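Local coordinates for protein MmeI (Methylophilus methylotrophus, PDB 5HR4) that works as a Type IIL restriction-modification enzyme that recognises DNA and probably methylates adenine at N6 with S-adenosyl-L-methionine as methyl donor, at residues 169-173 against 186-190; 210-215 against 279-284; 220-226 against 270-276; 235-240 against 254-258. All coordinates share one frame; numbering follows the deposited sequence.

Contact 1. Residues 169-173 against 186-190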
# COMPACT_ATOMS: atom_id res chain seq x y z
N MET A 169 3.67 12.69 22.43
CA MET A 169 2.27 13.03 22.61
C MET A 169 1.38 11.80 22.52
O MET A 169 0.42 11.66 23.29
CB MET A 169 1.86 14.07 21.56
CG MET A 169 0.37 14.27 21.42
SD MET A 169 -0.05 15.90 20.77
CE MET A 169 -0.56 16.67 22.31
N GLY A 170 1.70 10.88 21.61
CA GLY A 170 1.01 9.61 21.56
C GLY A 170 1.09 8.84 22.87
O GLY A 170 0.11 8.23 23.30
N LYS A 171 2.26 8.85 23.52
CA LYS A 171 2.37 8.10 24.78
C LYS A 171 1.53 8.74 25.88
O LYS A 171 0.98 8.04 26.74
CB LYS A 171 3.84 7.96 25.21
N LEU A 172 1.41 10.07 25.86
CA LEU A 172 0.50 10.74 26.78
C LEU A 172 -0.91 10.22 26.61
O LEU A 172 -1.60 9.89 27.59
CB LEU A 172 0.55 12.25 26.53
CG LEU A 172 -0.40 13.06 27.41
CD1 LEU A 172 0.07 12.94 28.84
CD2 LEU A 172 -0.47 14.53 26.93
N HIS A 173 -1.36 10.13 25.35
CA HIS A 173 -2.66 9.55 25.03
C HIS A 173 -2.83 8.17 25.66
O HIS A 173 -3.76 7.94 26.44
CB HIS A 173 -2.82 9.51 23.52
CG HIS A 173 -3.93 8.64 23.02
ND1 HIS A 173 -3.90 7.27 23.12
CD2 HIS A 173 -5.07 8.95 22.36
CE1 HIS A 173 -4.99 6.77 22.57
NE2 HIS A 173 -5.72 7.77 22.10
N LEU A 186 -11.39 10.72 25.31
CA LEU A 186 -9.94 10.69 25.15
C LEU A 186 -9.51 11.33 23.82
O LEU A 186 -8.70 12.26 23.80
CB LEU A 186 -9.43 9.25 25.26
CG LEU A 186 -7.93 9.09 25.03
CD1 LEU A 186 -7.13 9.77 26.14
CD2 LEU A 186 -7.57 7.63 24.92
N GLU A 187 -10.08 10.86 22.70
CA GLU A 187 -9.70 11.35 21.39
C GLU A 187 -9.87 12.86 21.28
O GLU A 187 -9.01 13.55 20.72
CB GLU A 187 -10.53 10.67 20.30
CG GLU A 187 -10.82 9.19 20.50
CD GLU A 187 -9.57 8.32 20.67
OE1 GLU A 187 -9.72 7.11 20.98
OE2 GLU A 187 -8.45 8.85 20.52
N LEU A 188 -10.99 13.40 21.78
CA LEU A 188 -11.22 14.83 21.65
C LEU A 188 -10.47 15.62 22.71
O LEU A 188 -10.06 16.76 22.45
CB LEU A 188 -12.72 15.11 21.71
CG LEU A 188 -13.33 16.52 21.80
CD1 LEU A 188 -12.76 17.48 20.78
CD2 LEU A 188 -14.81 16.38 21.59
N TYR A 189 -10.26 15.05 23.90
CA TYR A 189 -9.40 15.71 24.88
C TYR A 189 -8.04 16.00 24.26
O TYR A 189 -7.53 17.12 24.35
CB TYR A 189 -9.24 14.82 26.11
CG TYR A 189 -8.82 15.54 27.38
CD1 TYR A 189 -7.49 15.77 27.67
CD2 TYR A 189 -9.78 15.94 28.32
CE1 TYR A 189 -7.10 16.40 28.83
CE2 TYR A 189 -9.40 16.58 29.48
CZ TYR A 189 -8.06 16.82 29.74
OH TYR A 189 -7.68 17.46 30.91
N LEU A 190 -7.46 15.01 23.58
CA LEU A 190 -6.08 15.12 23.14
C LEU A 190 -5.97 16.08 21.96
O LEU A 190 -5.12 16.98 21.94
CB LEU A 190 -5.56 13.74 22.77
CG LEU A 190 -4.03 13.62 22.76
CD1 LEU A 190 -3.48 13.35 24.17
CD2 LEU A 190 -3.59 12.56 21.77
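The helical hairpin made by helices 163-178 and 183-200 is held here by His173 packing against Leu186, Glu187 and Leu190. The short segments run roughly antiparallel, at 143°, with axes 11.1 Å apart. His173 stretches its imidazole across the gap because CG stands anti to the backbone N (chi1 165°). Its flat ring offers a face to a hydrocarbon and an edge to an acid. The CD2 methyl of Leu186 lies over one face, 3.7 Å from the ring centroid, in a CH-pi contact. At the ring edge and in its plane, NE2 gives a weak hydrogen bond of 3.3 Å to Glu187 OE2, and the carboxylate plane is turned 31° from the ring. This acid may favour a protonated imidazole. Leu190, directed toward the partner helix, uses both methyls: CD2 meets His173 CB at 3.6 Å, and CD1 lies 4.3 Å from Leu172 CD2. Met169 CG touches Leu190 CD2 as well, so this leucine sits against three residues of the other helix, where a branched apolar side chain can touch all three. Phe417 of helix 416-440 also meets the His173 ring and touches Glu187 and Leu190, bringing the methyltransferase region against the pair. Leucine packing between two consecutive, roughly antiparallel helices is characteristic of a helical hairpin.

Contact 2. Residues 210-215 against 279-284. With CA (calcium ion), chain G.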
# COMPACT_ATOMS: atom_id res chain seq x y z
N PHE A 210 -0.76 29.16 27.43
CA PHE A 210 -1.09 27.84 27.95
C PHE A 210 0.01 27.32 28.86
O PHE A 210 -0.26 26.88 29.98
CB PHE A 210 -1.34 26.87 26.81
CG PHE A 210 -1.86 25.55 27.25
CD1 PHE A 210 -2.86 25.48 28.21
CD2 PHE A 210 -1.36 24.37 26.72
CE1 PHE A 210 -3.34 24.27 28.64
CE2 PHE A 210 -1.84 23.16 27.13
CZ PHE A 210 -2.83 23.10 28.09
N GLN A 211 1.26 27.37 28.40
CA GLN A 211 2.36 26.85 29.20
C GLN A 211 2.51 27.64 30.49
O GLN A 211 2.67 27.05 31.57
CB GLN A 211 3.68 26.88 28.42
CG GLN A 211 4.85 26.38 29.27
CD GLN A 211 6.17 26.39 28.54
OE1 GLN A 211 6.22 26.25 27.32
NE2 GLN A 211 7.26 26.57 29.28
N GLU A 212 2.43 28.97 30.42
CA GLU A 212 2.61 29.76 31.62
C GLU A 212 1.52 29.45 32.63
O GLU A 212 1.80 29.33 33.83
CB GLU A 212 2.62 31.25 31.28
CG GLU A 212 3.89 31.69 30.54
CD GLU A 212 3.72 32.99 29.75
OE1 GLU A 212 2.86 33.83 30.13
OE2 GLU A 212 4.45 33.16 28.74
N TYR A 213 0.28 29.29 32.17
CA TYR A 213 -0.81 29.00 33.10
C TYR A 213 -0.54 27.70 33.84
O TYR A 213 -0.56 27.66 35.08
CB TYR A 213 -2.15 28.93 32.35
CG TYR A 213 -3.33 28.76 33.28
CD1 TYR A 213 -4.09 29.85 33.68
CD2 TYR A 213 -3.66 27.50 33.77
CE1 TYR A 213 -5.17 29.68 34.55
CE2 TYR A 213 -4.72 27.33 34.63
CZ TYR A 213 -5.47 28.41 35.02
OH TYR A 213 -6.53 28.20 35.88
N ILE A 214 -0.25 26.63 33.10
CA ILE A 214 0.10 25.36 33.72
C ILE A 214 1.25 25.53 34.70
O ILE A 214 1.22 25.00 35.82
CB ILE A 214 0.41 24.33 32.61
CG1 ILE A 214 -0.77 24.22 31.65
CG2 ILE A 214 0.72 22.96 33.20
CD1 ILE A 214 -0.54 23.25 30.53
N GLU A 215 2.28 26.28 34.32
CA GLU A 215 3.44 26.41 35.20
C GLU A 215 3.15 27.24 36.45
O GLU A 215 3.86 27.08 37.45
CB GLU A 215 4.62 27.01 34.44
CG GLU A 215 5.24 26.09 33.40
CD GLU A 215 6.28 26.79 32.53
OE1 GLU A 215 6.39 28.04 32.63
OE2 GLU A 215 6.99 26.10 31.76
N LEU A 279 3.34 16.96 29.46
CA LEU A 279 2.58 18.01 28.79
C LEU A 279 3.32 19.34 28.80
O LEU A 279 3.26 20.09 27.81
CB LEU A 279 1.20 18.16 29.44
CG LEU A 279 0.26 19.22 28.82
CD1 LEU A 279 -0.03 18.95 27.35
CD2 LEU A 279 -1.05 19.29 29.62
N LEU A 280 4.01 19.67 29.89
CA LEU A 280 4.88 20.85 29.86
C LEU A 280 6.04 20.63 28.90
O LEU A 280 6.50 21.57 28.23
CB LEU A 280 5.40 21.14 31.27
CG LEU A 280 4.43 21.83 32.22
CD1 LEU A 280 5.03 21.92 33.62
CD2 LEU A 280 4.07 23.20 31.67
N ASP A 281 6.53 19.39 28.83
CA ASP A 281 7.53 19.03 27.84
C ASP A 281 7.07 19.36 26.43
O ASP A 281 7.82 19.96 25.65
CB ASP A 281 7.82 17.54 27.97
CG ASP A 281 9.23 17.22 27.71
OD1 ASP A 281 9.58 17.13 26.51
OD2 ASP A 281 9.97 17.06 28.71
N LEU A 282 5.84 18.97 26.08
CA LEU A 282 5.33 19.29 24.76
C LEU A 282 5.19 20.80 24.58
O LEU A 282 5.45 21.33 23.49
CB LEU A 282 3.99 18.58 24.54
CG LEU A 282 4.03 17.06 24.37
CD1 LEU A 282 2.64 16.49 24.21
CD2 LEU A 282 4.87 16.69 23.15
N CYS A 283 4.81 21.52 25.64
CA CYS A 283 4.65 22.97 25.52
C CYS A 283 5.95 23.64 25.14
O CYS A 283 5.96 24.60 24.37
CB CYS A 283 4.13 23.58 26.82
SG CYS A 283 2.46 23.15 27.26
N SER A 284 7.07 23.16 25.70
CA SER A 284 8.32 23.89 25.49
C SER A 284 8.81 23.81 24.05
O SER A 284 9.70 24.59 23.68
CB SER A 284 9.39 23.38 26.44
OG SER A 284 9.75 22.06 26.12
CA CA G . 5.72 26.10 22.68
O HOH W 1 5.08 27.40 24.61
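Cys283 O is bound to the calcium ion at 2.3 Å, and Gln211 reaches the same metal indirectly. A water 2.4 Å from the calcium ion donates a hydrogen bond of 3.2 Å to Gln211 OE1, making this glutamine a second-shell residue. Gln158, Asp201 and Leu285 complete the protein ligands. Cys283 lies near the C-terminal end of helix 273-283, whose dipole would be expected to make its carbonyl more attractive to a cation. Gln211 gets there because its chain is extended, with CG anti to the backbone N (chi1 178°), and CB and CG run alongside Cys283 CB. The other end of the amide, NE2, faces Glu215 OE2 one helical turn on, in a hydrogen bond modelled too short to be relied on. Replacing Gln211 by an alanine would probably leave the calcium-bound water without this acceptor and open a gap beside Cys283 CB. The two helices, 209-217 and 273-283, pack roughly antiparallel at 148° in the helical bundle beside the metal, their axes 10.0 Å apart. Away from the metal the contact is apolar. The Leu280 CD2 methyl reaches both Ile214 CG2 (3.7 Å) and the aliphatic part of Glu215, at CG (3.6 Å), while Ile214 CD1 comes within 4.1 Å of Leu279 CD2. Cys283 SG makes an oblique sulfur-aromatic contact with the Phe210 ring, 4.0 Å from its CD2.

Contact 3. Residues 220-226 against 270-276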
# COMPACT_ATOMS: atom_id res chain seq x y z
N GLU A 220 2.54 21.10 41.25
CA GLU A 220 3.64 20.33 40.67
C GLU A 220 3.33 18.83 40.63
O GLU A 220 3.82 18.13 39.74
CB GLU A 220 4.93 20.59 41.44
CG GLU A 220 6.09 19.71 41.01
CD GLU A 220 7.19 19.69 42.05
OE1 GLU A 220 7.06 20.42 43.05
OE2 GLU A 220 8.18 18.94 41.86
N ASP A 221 2.53 18.33 41.58
CA ASP A 221 2.19 16.91 41.61
C ASP A 221 1.12 16.53 40.59
O ASP A 221 0.77 15.36 40.50
CB ASP A 221 1.74 16.50 43.01
CG ASP A 221 0.55 17.32 43.51
OD1 ASP A 221 0.27 18.41 42.97
OD2 ASP A 221 -0.12 16.86 44.47
N GLY A 222 0.60 17.49 39.83
CA GLY A 222 -0.39 17.20 38.81
C GLY A 222 -1.77 16.88 39.33
O GLY A 222 -2.64 16.51 38.53
N SER A 223 -2.00 17.02 40.64
CA SER A 223 -3.27 16.61 41.23
C SER A 223 -4.44 17.46 40.73
O SER A 223 -5.53 16.94 40.47
CB SER A 223 -3.18 16.66 42.76
OG SER A 223 -2.93 17.99 43.20
N ASP A 224 -4.23 18.77 40.58
CA ASP A 224 -5.28 19.70 40.20
C ASP A 224 -5.31 20.04 38.71
O ASP A 224 -6.17 20.81 38.28
CB ASP A 224 -5.16 20.99 41.03
CG ASP A 224 -3.93 21.83 40.66
OD1 ASP A 224 -2.94 21.29 40.10
OD2 ASP A 224 -3.95 23.05 40.95
N LEU A 225 -4.40 19.48 37.91
CA LEU A 225 -4.27 19.95 36.53
C LEU A 225 -5.54 19.74 35.73
O LEU A 225 -5.92 20.59 34.91
CB LEU A 225 -3.10 19.26 35.84
CG LEU A 225 -3.01 19.56 34.35
CD1 LEU A 225 -2.80 21.07 34.11
CD2 LEU A 225 -1.88 18.74 33.79
N ALA A 226 -6.22 18.61 35.94
CA ALA A 226 -7.35 18.31 35.07
C ALA A 226 -8.56 19.17 35.39
O ALA A 226 -9.42 19.36 34.51
CB ALA A 226 -7.73 16.84 35.16
N GLN A 270 -7.49 13.04 34.99
CA GLN A 270 -6.66 13.10 36.19
C GLN A 270 -5.21 12.91 35.78
O GLN A 270 -4.90 12.03 34.98
CB GLN A 270 -7.07 12.04 37.23
CG GLN A 270 -6.27 12.13 38.52
CD GLN A 270 -6.49 13.43 39.29
OE1 GLN A 270 -6.85 14.46 38.72
NE2 GLN A 270 -6.28 13.38 40.60
N PHE A 271 -4.34 13.75 36.32
CA PHE A 271 -2.93 13.77 35.97
C PHE A 271 -2.09 13.46 37.20
O PHE A 271 -2.56 13.53 38.34
CB PHE A 271 -2.51 15.14 35.38
CG PHE A 271 -3.02 15.41 33.97
CD1 PHE A 271 -4.29 15.92 33.76
CD2 PHE A 271 -2.20 15.20 32.87
CE1 PHE A 271 -4.75 16.18 32.46
CE2 PHE A 271 -2.65 15.47 31.57
CZ PHE A 271 -3.93 15.95 31.37
N ASP A 272 -0.83 13.09 36.98
CA ASP A 272 0.13 13.09 38.07
C ASP A 272 1.37 13.89 37.66
O ASP A 272 1.35 14.62 36.66
CB ASP A 272 0.49 11.66 38.48
CG ASP A 272 1.19 10.89 37.36
OD1 ASP A 272 1.19 11.37 36.20
OD2 ASP A 272 1.73 9.79 37.65
N LYS A 273 2.45 13.75 38.43
CA LYS A 273 3.66 14.53 38.18
C LYS A 273 4.19 14.29 36.78
O LYS A 273 4.46 15.24 36.03
CB LYS A 273 4.71 14.19 39.25
CG LYS A 273 5.98 15.04 39.21
CD LYS A 273 6.66 15.06 40.58
CE LYS A 273 8.04 15.69 40.50
NZ LYS A 273 8.95 14.86 39.65
N ALA A 274 4.33 13.02 36.38
CA ALA A 274 5.00 12.72 35.12
C ALA A 274 4.14 13.10 33.92
O ALA A 274 4.67 13.50 32.88
CB ALA A 274 5.36 11.23 35.04
N MET A 275 2.81 12.94 34.03
CA MET A 275 1.93 13.36 32.94
C MET A 275 1.90 14.87 32.82
O MET A 275 1.73 15.41 31.72
CB MET A 275 0.51 12.83 33.12
CG MET A 275 0.34 11.32 33.06
SD MET A 275 -1.16 10.78 33.97
CE MET A 275 -2.38 10.82 32.65
N ARG A 276 2.05 15.57 33.94
CA ARG A 276 2.14 17.02 33.85
C ARG A 276 3.43 17.44 33.18
O ARG A 276 3.44 18.35 32.34
CB ARG A 276 2.03 17.66 35.24
CG ARG A 276 2.02 19.16 35.18
CD ARG A 276 1.62 19.73 36.51
NE ARG A 276 1.94 21.15 36.64
CZ ARG A 276 3.11 21.61 37.05
NH1 ARG A 276 4.09 20.76 37.37
NH2 ARG A 276 3.30 22.92 37.15
O HOH W 2 -5.13 16.70 37.40
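Leu225 and Phe271 form the tight side of this contact, where two loops lead into helices 225-235 and 273-283. The CD2 methyl of Leu225 lies over one face of the Phe271 ring, 3.6 Å from the centroid and 16° off the normal, a CH-pi contact. Ala226 CB comes to the ring edge in its plane, 3.8 Å from CD1, where the small methyl of alanine sits beside the ring. With a serine in place of Phe271, the Leu225 methyl would probably lose the aromatic surface it rests on and a gap would open beside Ala226. Gly222 suits its place because its positive phi (74°) favours glycine and any CB would run into Asp272 O. One water bridges the backbones, accepting from Ala226 N at 2.6 Å and from Phe271 N at 3.2 Å. The other side is looser and exposed. Glu220 and Lys273 lie side by side, pointing the same way, yet Glu220 OE2 stays 4.7 Å from Lys273 NZ, too far for a salt bridge, though the opposite charges probably attract; Lys273 NZ also makes a long, weak ion pair with Glu277. Between the two zones Arg276 extends past Gly222, and Glu220 CA sits over a face of its guanidinium, 3.4 Å from NH1. Arg276 NH2 is hydrogen-bonded to Ile214 O. Asp272 OD1 takes the Met275 amide at 3.1 Å, the N-cap bond by which an aspartate typically starts a helix, here helix 273-283.

Contact 4. Residues 235-240 against 254-258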
# COMPACT_ATOMS: atom_id res chain seq x y z
N VAL A 235 -13.93 27.91 29.03
CA VAL A 235 -13.70 29.30 28.64
C VAL A 235 -13.56 29.41 27.13
O VAL A 235 -14.24 30.22 26.48
CB VAL A 235 -12.46 29.89 29.34
CG1 VAL A 235 -12.09 31.22 28.68
CG2 VAL A 235 -12.73 30.09 30.81
N LEU A 236 -12.66 28.62 26.53
CA LEU A 236 -12.44 28.65 25.09
C LEU A 236 -13.72 28.46 24.27
O LEU A 236 -13.67 28.65 23.04
CB LEU A 236 -11.42 27.59 24.69
CG LEU A 236 -10.01 27.72 25.26
CD1 LEU A 236 -9.25 26.43 25.01
CD2 LEU A 236 -9.28 28.90 24.62
N ASN A 237 -14.84 28.08 24.91
CA ASN A 237 -16.14 27.97 24.24
C ASN A 237 -17.08 29.10 24.62
O ASN A 237 -18.20 29.16 24.09
CB ASN A 237 -16.82 26.64 24.56
CG ASN A 237 -17.86 26.22 23.49
OD1 ASN A 237 -17.67 26.43 22.27
ND2 ASN A 237 -18.97 25.62 23.95
N THR A 238 -16.67 30.00 25.52
CA THR A 238 -17.53 31.03 26.06
C THR A 238 -17.14 32.37 25.46
O THR A 238 -16.03 32.86 25.74
CB THR A 238 -17.42 31.10 27.59
OG1 THR A 238 -17.89 29.88 28.17
CG2 THR A 238 -18.25 32.27 28.11
N PRO A 239 -18.00 33.01 24.67
CA PRO A 239 -17.70 34.37 24.21
C PRO A 239 -17.45 35.30 25.38
O PRO A 239 -17.90 35.06 26.51
CB PRO A 239 -18.95 34.77 23.43
CG PRO A 239 -20.00 33.80 23.83
CD PRO A 239 -19.32 32.54 24.22
N GLU A 240 -16.70 36.37 25.12
CA GLU A 240 -16.26 37.25 26.20
C GLU A 240 -17.44 37.92 26.88
O GLU A 240 -17.35 38.27 28.07
CB GLU A 240 -15.27 38.28 25.65
CG GLU A 240 -14.16 37.59 24.85
CD GLU A 240 -12.83 38.31 24.94
OE1 GLU A 240 -12.83 39.56 24.80
OE2 GLU A 240 -11.80 37.62 25.13
N PHE A 254 -7.56 34.05 27.65
CA PHE A 254 -7.67 33.13 26.53
C PHE A 254 -8.84 33.51 25.63
O PHE A 254 -9.92 33.82 26.13
CB PHE A 254 -7.87 31.69 27.01
CG PHE A 254 -6.65 31.08 27.58
CD1 PHE A 254 -5.80 30.33 26.79
CD2 PHE A 254 -6.34 31.24 28.91
CE1 PHE A 254 -4.65 29.76 27.31
CE2 PHE A 254 -5.20 30.68 29.45
CZ PHE A 254 -4.35 29.94 28.64
N PRO A 255 -8.66 33.48 24.32
CA PRO A 255 -9.72 33.95 23.43
C PRO A 255 -10.86 32.95 23.38
O PRO A 255 -10.72 31.79 23.75
CB PRO A 255 -9.02 34.03 22.07
CG PRO A 255 -7.98 32.89 22.15
CD PRO A 255 -7.52 32.87 23.59
N TYR A 256 -11.99 33.42 22.87
CA TYR A 256 -13.10 32.55 22.49
C TYR A 256 -12.77 31.84 21.17
O TYR A 256 -12.38 32.48 20.19
CB TYR A 256 -14.38 33.38 22.39
CG TYR A 256 -15.57 32.75 21.71
CD1 TYR A 256 -16.22 31.64 22.26
CD2 TYR A 256 -16.09 33.29 20.53
CE1 TYR A 256 -17.33 31.06 21.62
CE2 TYR A 256 -17.19 32.72 19.89
CZ TYR A 256 -17.82 31.61 20.44
OH TYR A 256 -18.92 31.06 19.78
N ILE A 257 -12.92 30.50 21.15
CA ILE A 257 -12.54 29.70 19.99
C ILE A 257 -13.76 29.02 19.33
O ILE A 257 -13.93 29.08 18.11
CB ILE A 257 -11.46 28.66 20.37
CG1 ILE A 257 -10.26 29.35 20.99
CG2 ILE A 257 -11.01 27.88 19.15
CD1 ILE A 257 -9.36 29.99 19.94
N ASN A 258 -14.57 28.32 20.12
CA ASN A 258 -15.87 27.75 19.73
C ASN A 258 -15.66 26.68 18.67
O ASN A 258 -14.74 25.85 18.78
CB ASN A 258 -16.81 28.80 19.29
CG ASN A 258 -18.23 28.28 19.07
OD1 ASN A 258 -19.02 28.96 18.41
ND2 ASN A 258 -18.56 27.09 19.64
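Leu236 and Tyr256 bring their backbones together, CA atoms 4.7 Å apart, where a type I beta turn from Val235 to Thr238 at the end of helix 225-235 meets the irregular loop 254-258. The turn holds Leu236 O toward the loop, and this carbonyl accepts twice: from Ile257 N at 2.7 Å, tilted out of the carbonyl plane, and from Asn258 N at 3.1 Å, within that plane. Ile257, with psi near -52°, turns the next amide back so that both N-H groups reach the same oxygen. These bonds tie together two loops of the helicase-spacer region. On the buried side, Leu236 CD2 packs against Phe254 CB and against Ile257 CG1 (3.8 Å), which lies alongside it pointing the same way; Phe262 also touches Leu236 and Ile257. An apolar branched chain fits here, with helix 183-200 behind it. Further along, Pro239 covers a face of the Tyr256 ring, its CB 4.2 Å from the centroid and only 4° off the normal, a CH-pi contact for which a rigid proline ring and a flat phenol are well matched. Asn237 O stands at the edge of the same ring. Arg243, from the chain between the two loops, bonds both Phe254 O and Thr238 O. The amides of Asn237 and Asn258 are turned 51° against each other and share a weak hydrogen bond, Asn258 ND2 to Asn237 OD1 at 2.9 Å.

Contact 1 is the most buried, joining consecutive helices by leucines and one histidine; the other three are only partly buried. Contacts 2 and 3 share helix 273-283 at its two ends: its C-terminal end serves the calcium site, while its capped N-terminal end meets a glycine-bearing loop. They touch through Ile214 and Arg276, as well as by Leu225 against Leu279 and Ile214. Contact 4, nested in the chain within the loops closed by contacts 2 and 3, lacks helix packing and depends on backbone bonds; Phe254 nevertheless reaches Phe210 of contact 2. Contact 1 touches contact 2 through Met169 and Leu282, and contact 3 through Tyr189 and Phe271.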